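Local structure of hypothetical protein (Streptococcus pneumoniae, 2HIY) at residues Y7-N15 with F162-N170; L80-L89 with F174-K182. The protein is of unknown function, a conserved bacterial protein of the DUF1697 family whose chain forms two four-stranded antiparallel sheets. All blocks are in the same frame, centred on the assembly; numbering follows the deposited sequence. Where two conformers were deposited one is given.

Contact 1. Residues Y7-N15 with F162-N170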
# COMPACT_ATOMS: atom_id res chain seq x y z
N TYR D 7 -0.55 36.45 -5.56
CA TYR D 7 -0.54 35.61 -4.35
C TYR D 7 -0.39 34.15 -4.68
O TYR D 7 -0.84 33.69 -5.74
CB TYR D 7 -1.86 35.75 -3.58
CG TYR D 7 -2.03 37.09 -2.92
CD1 TYR D 7 -2.75 38.12 -3.54
CD2 TYR D 7 -1.46 37.35 -1.67
CE1 TYR D 7 -2.89 39.34 -2.95
CE2 TYR D 7 -1.61 38.59 -1.05
CZ TYR D 7 -2.33 39.59 -1.71
OH TYR D 7 -2.51 40.84 -1.14
N ALA D 8 0.25 33.41 -3.76
CA ALA D 8 0.24 31.96 -3.74
C ALA D 8 -0.61 31.55 -2.55
O ALA D 8 -0.43 32.03 -1.43
CB ALA D 8 1.67 31.38 -3.58
N LEU D 9 -1.53 30.64 -2.83
CA LEU D 9 -2.42 30.04 -1.85
C LEU D 9 -2.08 28.56 -1.79
O LEU D 9 -2.26 27.84 -2.78
CB LEU D 9 -3.86 30.22 -2.35
CG LEU D 9 -4.97 29.53 -1.56
CD1 LEU D 9 -5.01 29.97 -0.10
CD2 LEU D 9 -6.33 29.82 -2.27
N LEU D 10 -1.55 28.11 -0.66
CA LEU D 10 -1.07 26.73 -0.51
C LEU D 10 -1.90 26.04 0.54
O LEU D 10 -2.13 26.60 1.62
CB LEU D 10 0.41 26.72 -0.09
CG LEU D 10 1.33 27.65 -0.89
CD1 LEU D 10 2.73 27.50 -0.26
CD2 LEU D 10 1.34 27.32 -2.37
N VAL D 11 -2.35 24.84 0.25
CA VAL D 11 -3.14 24.09 1.22
C VAL D 11 -2.52 22.72 1.44
O VAL D 11 -1.84 22.18 0.58
CB VAL D 11 -4.63 24.00 0.81
CG1 VAL D 11 -5.26 25.40 0.68
CG2 VAL D 11 -4.78 23.26 -0.49
N ARG D 12 -2.74 22.16 2.62
CA ARG D 12 -2.24 20.83 2.93
C ARG D 12 -3.38 19.83 2.95
O ARG D 12 -4.55 20.20 3.13
CB ARG D 12 -1.58 20.84 4.31
CG ARG D 12 -2.57 21.12 5.43
CD ARG D 12 -2.38 20.33 6.74
NE ARG D 12 -1.64 19.08 6.63
CZ ARG D 12 -2.17 17.86 6.73
NH1 ARG D 12 -1.36 16.81 6.64
NH2 ARG D 12 -3.46 17.67 6.93
N GLY D 13 -3.01 18.57 2.77
CA GLY D 13 -3.90 17.47 3.03
C GLY D 13 -4.91 17.11 1.96
O GLY D 13 -5.77 16.28 2.21
N ILE D 14 -4.81 17.72 0.78
CA ILE D 14 -5.81 17.45 -0.25
C ILE D 14 -5.39 16.39 -1.27
O ILE D 14 -4.20 16.15 -1.46
CB ILE D 14 -6.29 18.74 -0.97
CG1 ILE D 14 -5.22 19.37 -1.88
CG2 ILE D 14 -6.82 19.75 0.04
CD1 ILE D 14 -5.82 20.37 -2.89
N ASN D 15 -6.39 15.78 -1.89
CA ASN D 15 -6.16 14.81 -2.98
C ASN D 15 -5.20 13.70 -2.60
O ASN D 15 -4.32 13.33 -3.38
CB ASN D 15 -5.70 15.54 -4.24
CG ASN D 15 -6.79 16.41 -4.82
OD1 ASN D 15 -7.96 16.06 -4.77
ND2 ASN D 15 -6.41 17.59 -5.30
N PHE D 162 1.42 21.60 15.71
CA PHE D 162 1.32 22.50 14.58
C PHE D 162 1.27 21.80 13.23
O PHE D 162 1.15 22.46 12.20
CB PHE D 162 2.45 23.58 14.65
CG PHE D 162 3.86 23.07 14.38
CD1 PHE D 162 4.29 22.78 13.09
CD2 PHE D 162 4.80 22.95 15.43
CE1 PHE D 162 5.58 22.30 12.85
CE2 PHE D 162 6.08 22.49 15.19
CZ PHE D 162 6.49 22.19 13.90
N TYR D 163 1.39 20.48 13.21
CA TYR D 163 1.54 19.79 11.96
C TYR D 163 0.49 20.09 10.90
O TYR D 163 0.84 20.29 9.72
CB TYR D 163 1.58 18.29 12.22
CG TYR D 163 1.89 17.47 11.00
CD1 TYR D 163 3.20 17.38 10.54
CD2 TYR D 163 0.87 16.83 10.27
CE1 TYR D 163 3.50 16.66 9.40
CE2 TYR D 163 1.19 16.07 9.12
CZ TYR D 163 2.52 16.01 8.71
OH TYR D 163 2.87 15.28 7.59
N ARG D 164 -0.78 20.12 11.30
CA ARG D 164 -1.85 20.36 10.33
C ARG D 164 -2.00 21.84 10.00
O ARG D 164 -2.90 22.23 9.25
CB ARG D 164 -3.17 19.79 10.84
CG ARG D 164 -3.17 18.24 10.87
CD ARG D 164 -4.43 17.65 11.54
NE ARG D 164 -5.66 18.35 11.19
CZ ARG D 164 -6.42 18.07 10.15
NH1 ARG D 164 -6.11 17.06 9.34
NH2 ARG D 164 -7.52 18.80 9.92
N HIS D 165 -1.12 22.67 10.57
CA HIS D 165 -1.16 24.13 10.40
C HIS D 165 0.10 24.65 9.76
O HIS D 165 0.43 25.84 9.91
CB HIS D 165 -1.46 24.79 11.74
CG HIS D 165 -2.78 24.37 12.27
ND1 HIS D 165 -2.94 23.32 13.15
CD2 HIS D 165 -4.02 24.78 11.94
CE1 HIS D 165 -4.23 23.13 13.37
NE2 HIS D 165 -4.90 24.02 12.67
N ILE D 166 0.82 23.77 9.09
CA ILE D 166 1.90 24.19 8.20
C ILE D 166 1.67 23.53 6.86
O ILE D 166 0.99 22.50 6.80
CB ILE D 166 3.30 23.82 8.72
CG1 ILE D 166 3.36 22.34 9.05
CG2 ILE D 166 3.68 24.72 9.89
CD1 ILE D 166 4.73 21.79 9.32
N THR D 167 2.26 24.09 5.82
CA THR D 167 2.11 23.52 4.50
C THR D 167 3.50 23.15 4.01
O THR D 167 4.31 24.03 3.74
CB THR D 167 1.46 24.54 3.55
OG1 THR D 167 0.33 25.16 4.21
CG2 THR D 167 1.04 23.86 2.28
N ILE D 168 3.75 21.86 3.89
CA ILE D 168 5.11 21.41 3.60
C ILE D 168 5.27 21.24 2.11
O ILE D 168 4.44 20.60 1.44
CB ILE D 168 5.39 20.09 4.30
CG1 ILE D 168 5.22 20.27 5.81
CG2 ILE D 168 6.81 19.59 3.91
CD1 ILE D 168 5.46 18.98 6.63
N ARG D 169 6.33 21.82 1.55
CA ARG D 169 6.67 21.64 0.14
C ARG D 169 8.14 21.33 0.01
O ARG D 169 8.96 21.86 0.76
CB ARG D 169 6.38 22.93 -0.64
CG ARG D 169 4.88 23.35 -0.63
CD ARG D 169 4.07 22.35 -1.46
NE ARG D 169 2.64 22.70 -1.61
CZ ARG D 169 1.66 22.22 -0.86
NH1 ARG D 169 1.90 21.42 0.16
NH2 ARG D 169 0.41 22.60 -1.12
N ASN D 170 8.50 20.46 -0.90
CA ASN D 170 9.91 20.23 -1.12
C ASN D 170 10.58 21.44 -1.78
O ASN D 170 9.91 22.37 -2.26
CB ASN D 170 10.18 18.90 -1.84
CG ASN D 170 9.59 18.84 -3.22
OD1 ASN D 170 9.60 19.82 -3.97
ND2 ASN D 170 9.15 17.64 -3.61
O HOH W 1 -2.30 24.42 4.66
O HOH W 2 1.02 19.59 7.07
O HOH W 3 -4.00 15.22 8.64
O HOH W 4 1.63 17.46 5.60
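Arg12 and Thr167 bring the two backbones closest, with 5.4 Å between their CA atoms, where the chain runs out of strand 5-10 and passes strand 166-170 of the other sheet. No backbone-to-backbone hydrogen bond joins the segments; side chains and water do. Arg169 turns at chi2 (-70°), which folds its guanidinium back over its own strand. From there NH2 donates to Val11 O at 2.9 Å, with an N-H...O angle of 162° and the oxygen in the guanidinium plane, while NH1 holds Ile168 O. Asn47 OD1 takes NE and Gly46 O shares NH2, so the buried group is gripped on several sides and fixed in rotation. Thr167 CG2 lies over one face of the Arg169 guanidinium, toward its rim, and packs against Leu10 CB at 3.8 Å; Thr167 OG1 bonds Ser78 OG and a water that Arg12 N reaches weakly.

Arg12, bent at chi2 and chi3, runs its chain over the 3-10 turn at 163-164. CD rests 3.2 Å from Arg164 O, and NH1 approaches Tyr163 CE2 obliquely. Arg164 CG sits over one face of the Arg12 guanidinium, toward its rim. The two arginines come within 3.6 Å, Arg12 NH2 to Arg164 NH1, a like-charge approach probably eased by a water accepting from both, though weakly from Arg12. Another water accepts from Arg12 NE at 2.7 Å and donates to Tyr163 O and Ile166 O, tying the side chain to two carbonyls. A glycerol, probably from the crystallisation liquor, is hydrogen-bonded to Tyr163 OH beside this polar seam between the two four-stranded antiparallel sheets, each with strand order 2-3-1-4.

Contact 2. Residues L80-L89 with F174-K182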
# COMPACT_ATOMS: atom_id res chain seq x y z
N LEU D 80 0.56 34.02 0.59
CA LEU D 80 1.72 34.90 0.56
C LEU D 80 1.83 35.58 -0.78
O LEU D 80 1.40 35.03 -1.79
CB LEU D 80 2.99 34.10 0.85
CG LEU D 80 3.23 32.90 -0.03
CD1 LEU D 80 4.40 33.16 -0.96
CD2 LEU D 80 3.57 31.74 0.88
N SER D 81 2.45 36.75 -0.81
CA SER D 81 2.57 37.51 -2.04
C SER D 81 3.90 37.28 -2.74
O SER D 81 4.87 36.80 -2.16
CB SER D 81 2.44 39.01 -1.73
OG SER D 81 3.53 39.40 -0.93
N LEU D 82 3.97 37.72 -4.00
CA LEU D 82 5.25 37.74 -4.71
C LEU D 82 6.29 38.55 -3.93
O LEU D 82 7.43 38.11 -3.80
CB LEU D 82 5.07 38.32 -6.12
CG LEU D 82 6.35 38.60 -6.93
CD1 LEU D 82 7.14 37.34 -7.26
CD2 LEU D 82 6.04 39.42 -8.21
N GLU D 83 5.90 39.72 -3.42
CA GLU D 83 6.82 40.55 -2.62
C GLU D 83 7.38 39.74 -1.44
O GLU D 83 8.59 39.77 -1.18
CB GLU D 83 6.12 41.81 -2.11
CG GLU D 83 6.98 42.71 -1.23
CD GLU D 83 6.37 44.09 -0.98
OE1 GLU D 83 5.25 44.36 -1.47
OE2 GLU D 83 7.03 44.91 -0.31
N ASP D 84 6.49 39.04 -0.74
CA ASP D 84 6.89 38.23 0.42
C ASP D 84 7.93 37.20 0.00
O ASP D 84 8.92 36.98 0.69
CB ASP D 84 5.70 37.43 0.98
CG ASP D 84 4.64 38.27 1.70
OD1 ASP D 84 4.93 39.40 2.16
OD2 ASP D 84 3.49 37.74 1.83
N PHE D 85 7.67 36.54 -1.12
CA PHE D 85 8.52 35.47 -1.59
C PHE D 85 9.88 36.00 -2.03
O PHE D 85 10.92 35.39 -1.72
CB PHE D 85 7.84 34.67 -2.72
CG PHE D 85 8.41 33.29 -2.88
CD1 PHE D 85 7.95 32.27 -2.05
CD2 PHE D 85 9.42 33.02 -3.78
CE1 PHE D 85 8.49 30.97 -2.16
CE2 PHE D 85 9.96 31.72 -3.88
CZ PHE D 85 9.47 30.71 -3.08
N GLU D 86 9.88 37.13 -2.71
CA GLU D 86 11.14 37.72 -3.15
C GLU D 86 11.98 38.13 -1.95
O GLU D 86 13.22 38.01 -1.97
CB GLU D 86 10.87 38.90 -4.07
CG GLU D 86 10.32 38.48 -5.42
CD GLU D 86 10.13 39.62 -6.39
OE1 GLU D 86 9.83 40.76 -5.96
OE2 GLU D 86 10.26 39.35 -7.61
N ALA D 87 11.34 38.62 -0.90
CA ALA D 87 12.05 38.95 0.34
C ALA D 87 12.69 37.68 0.94
O ALA D 87 13.85 37.72 1.41
CB ALA D 87 11.14 39.63 1.34
N GLU D 88 11.97 36.56 0.92
CA GLU D 88 12.52 35.29 1.41
C GLU D 88 13.73 34.82 0.59
O GLU D 88 14.69 34.27 1.15
CB GLU D 88 11.45 34.20 1.46
CG GLU D 88 11.85 32.97 2.31
CD GLU D 88 11.68 33.20 3.81
OE1 GLU D 88 10.74 32.61 4.39
OE2 GLU D 88 12.45 33.98 4.41
N LEU D 89 13.70 35.05 -0.72
CA LEU D 89 14.81 34.70 -1.62
C LEU D 89 16.07 35.50 -1.35
O LEU D 89 17.17 35.10 -1.77
CB LEU D 89 14.39 34.83 -3.09
CG LEU D 89 13.32 33.85 -3.57
CD1 LEU D 89 13.00 34.12 -5.04
CD2 LEU D 89 13.76 32.40 -3.38
N PHE D 174 9.04 24.58 -3.80
CA PHE D 174 9.30 25.94 -3.31
C PHE D 174 9.78 26.80 -4.50
O PHE D 174 9.26 27.90 -4.71
CB PHE D 174 10.36 25.84 -2.20
CG PHE D 174 10.84 27.15 -1.65
CD1 PHE D 174 10.27 27.68 -0.49
CD2 PHE D 174 11.91 27.81 -2.24
CE1 PHE D 174 10.77 28.85 0.05
CE2 PHE D 174 12.40 28.98 -1.70
CZ PHE D 174 11.83 29.50 -0.57
N ASP D 175 10.75 26.32 -5.26
CA ASP D 175 11.22 27.06 -6.44
C ASP D 175 10.07 27.34 -7.40
O ASP D 175 9.88 28.48 -7.86
CB ASP D 175 12.35 26.33 -7.15
CG ASP D 175 13.65 26.37 -6.37
OD1 ASP D 175 13.79 27.26 -5.51
OD2 ASP D 175 14.52 25.52 -6.64
N LYS D 176 9.31 26.29 -7.71
CA LYS D 176 8.19 26.42 -8.67
C LYS D 176 7.18 27.47 -8.20
O LYS D 176 6.67 28.25 -9.02
CB LYS D 176 7.52 25.08 -8.91
CG LYS D 176 6.34 25.16 -9.90
CD LYS D 176 6.82 25.58 -11.28
CE LYS D 176 5.67 25.64 -12.27
NZ LYS D 176 6.10 26.16 -13.60
N ILE D 177 6.86 27.50 -6.91
CA ILE D 177 6.01 28.54 -6.34
C ILE D 177 6.56 29.93 -6.67
O ILE D 177 5.82 30.79 -7.11
CB ILE D 177 5.79 28.33 -4.80
CG1 ILE D 177 4.88 27.12 -4.59
CG2 ILE D 177 5.22 29.59 -4.11
CD1 ILE D 177 5.00 26.45 -3.21
N GLY D 178 7.85 30.14 -6.50
CA GLY D 178 8.42 31.43 -6.82
C GLY D 178 8.29 31.74 -8.31
O GLY D 178 8.00 32.86 -8.69
N GLN D 179 8.48 30.72 -9.16
CA GLN D 179 8.39 30.92 -10.61
C GLN D 179 6.96 31.26 -11.00
O GLN D 179 6.70 32.14 -11.84
CB GLN D 179 8.87 29.67 -11.33
CG GLN D 179 10.39 29.51 -11.25
CD GLN D 179 10.88 28.10 -11.57
OE1 GLN D 179 10.14 27.27 -12.12
NE2 GLN D 179 12.14 27.83 -11.24
N MSE D 180 6.00 30.58 -10.38
CA MSE D 180 4.58 30.82 -10.70
C MSE D 180 4.13 32.20 -10.23
O MSE D 180 3.22 32.79 -10.85
CB MSE D 180 3.69 29.73 -10.12
CG MSE D 180 3.83 28.34 -10.75
SE MSE D 180 3.04 28.24 -12.51
CE MSE D 180 1.18 28.12 -11.93
N LEU D 181 4.71 32.70 -9.14
CA LEU D 181 4.41 34.04 -8.63
C LEU D 181 4.96 35.16 -9.51
O LEU D 181 4.38 36.23 -9.57
CB LEU D 181 4.97 34.20 -7.21
CG LEU D 181 4.16 33.61 -6.06
CD1 LEU D 181 4.98 33.64 -4.79
CD2 LEU D 181 2.87 34.41 -5.86
N LYS D 182 6.10 34.88 -10.14
CA LYS D 182 6.86 35.84 -10.93
C LYS D 182 6.34 36.04 -12.35
O LYS D 182 6.54 37.11 -12.93
CB LYS D 182 8.32 35.42 -11.01
CG LYS D 182 9.16 35.82 -9.82
CD LYS D 182 10.65 35.83 -10.21
CE LYS D 182 11.58 35.86 -8.99
NZ LYS D 182 11.25 36.92 -7.99
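Phe85 holds CG anti to the backbone N (chi1 -158°), as does Phe174, and this placement carries each ring across toward the other helix. Phe85 CZ stands over the centre of the Phe174 ring, 3.7 Å from Phe174 CZ; the planes lie 45° apart. The Phe85 ring is a knob in the hole formed by Phe174, Ile177, Gly178 and Leu181. With no side chain at Gly178, Phe85 CE2 comes to 3.3 Å from Gly178 CA. The two helix segments approach to 9.8 Å between axes and cross obliquely, their directions 133° apart. Helix 82-89 starts in a capping box, Ser81 OG accepting from Asp84 N and Asp84 OD2 from Ser81 N.

Leu181 CD1 fills the corner between Phe85 CB and Leu80 CD1, the latter at 3.9 Å. Leu82 reaches across at about a right angle to Lys182, its CD1 3.6 Å from Lys182 CG. Farther along, Leu89 CD2 touches Phe174 CE2, whose ring also meets Trp96 edge-to-face. Lys182, exposed, bends at chi4, and its NZ donates to the anti lone pair of Glu86 OE2 at 2.7 Å, a hydrogen bond within a salt bridge.

The centres of contacts 1 and 2 lie about 15 Å apart, contact 1 near the middle of the chain and contact 2 farther out. Their segments alternate along the sequence: 7-15, 80-89, 162-170, 174-182. Strands 5-10 and 78-81 are antiparallel neighbours in one sheet, and Ala8 N probably bonds Leu80 O at 2.8 Å, joining the contacts directly. The chain leaves the second sheet at its outermost strand 166-170 and lays helix 171-182 on strands of the first, where Leu181 packs through CD2 on Tyr7 and Ala8. Contact 1 thus joins the end of strand 5-10 to the second sheet, and contact 2 sets the C-terminal helix beside helix 82-89.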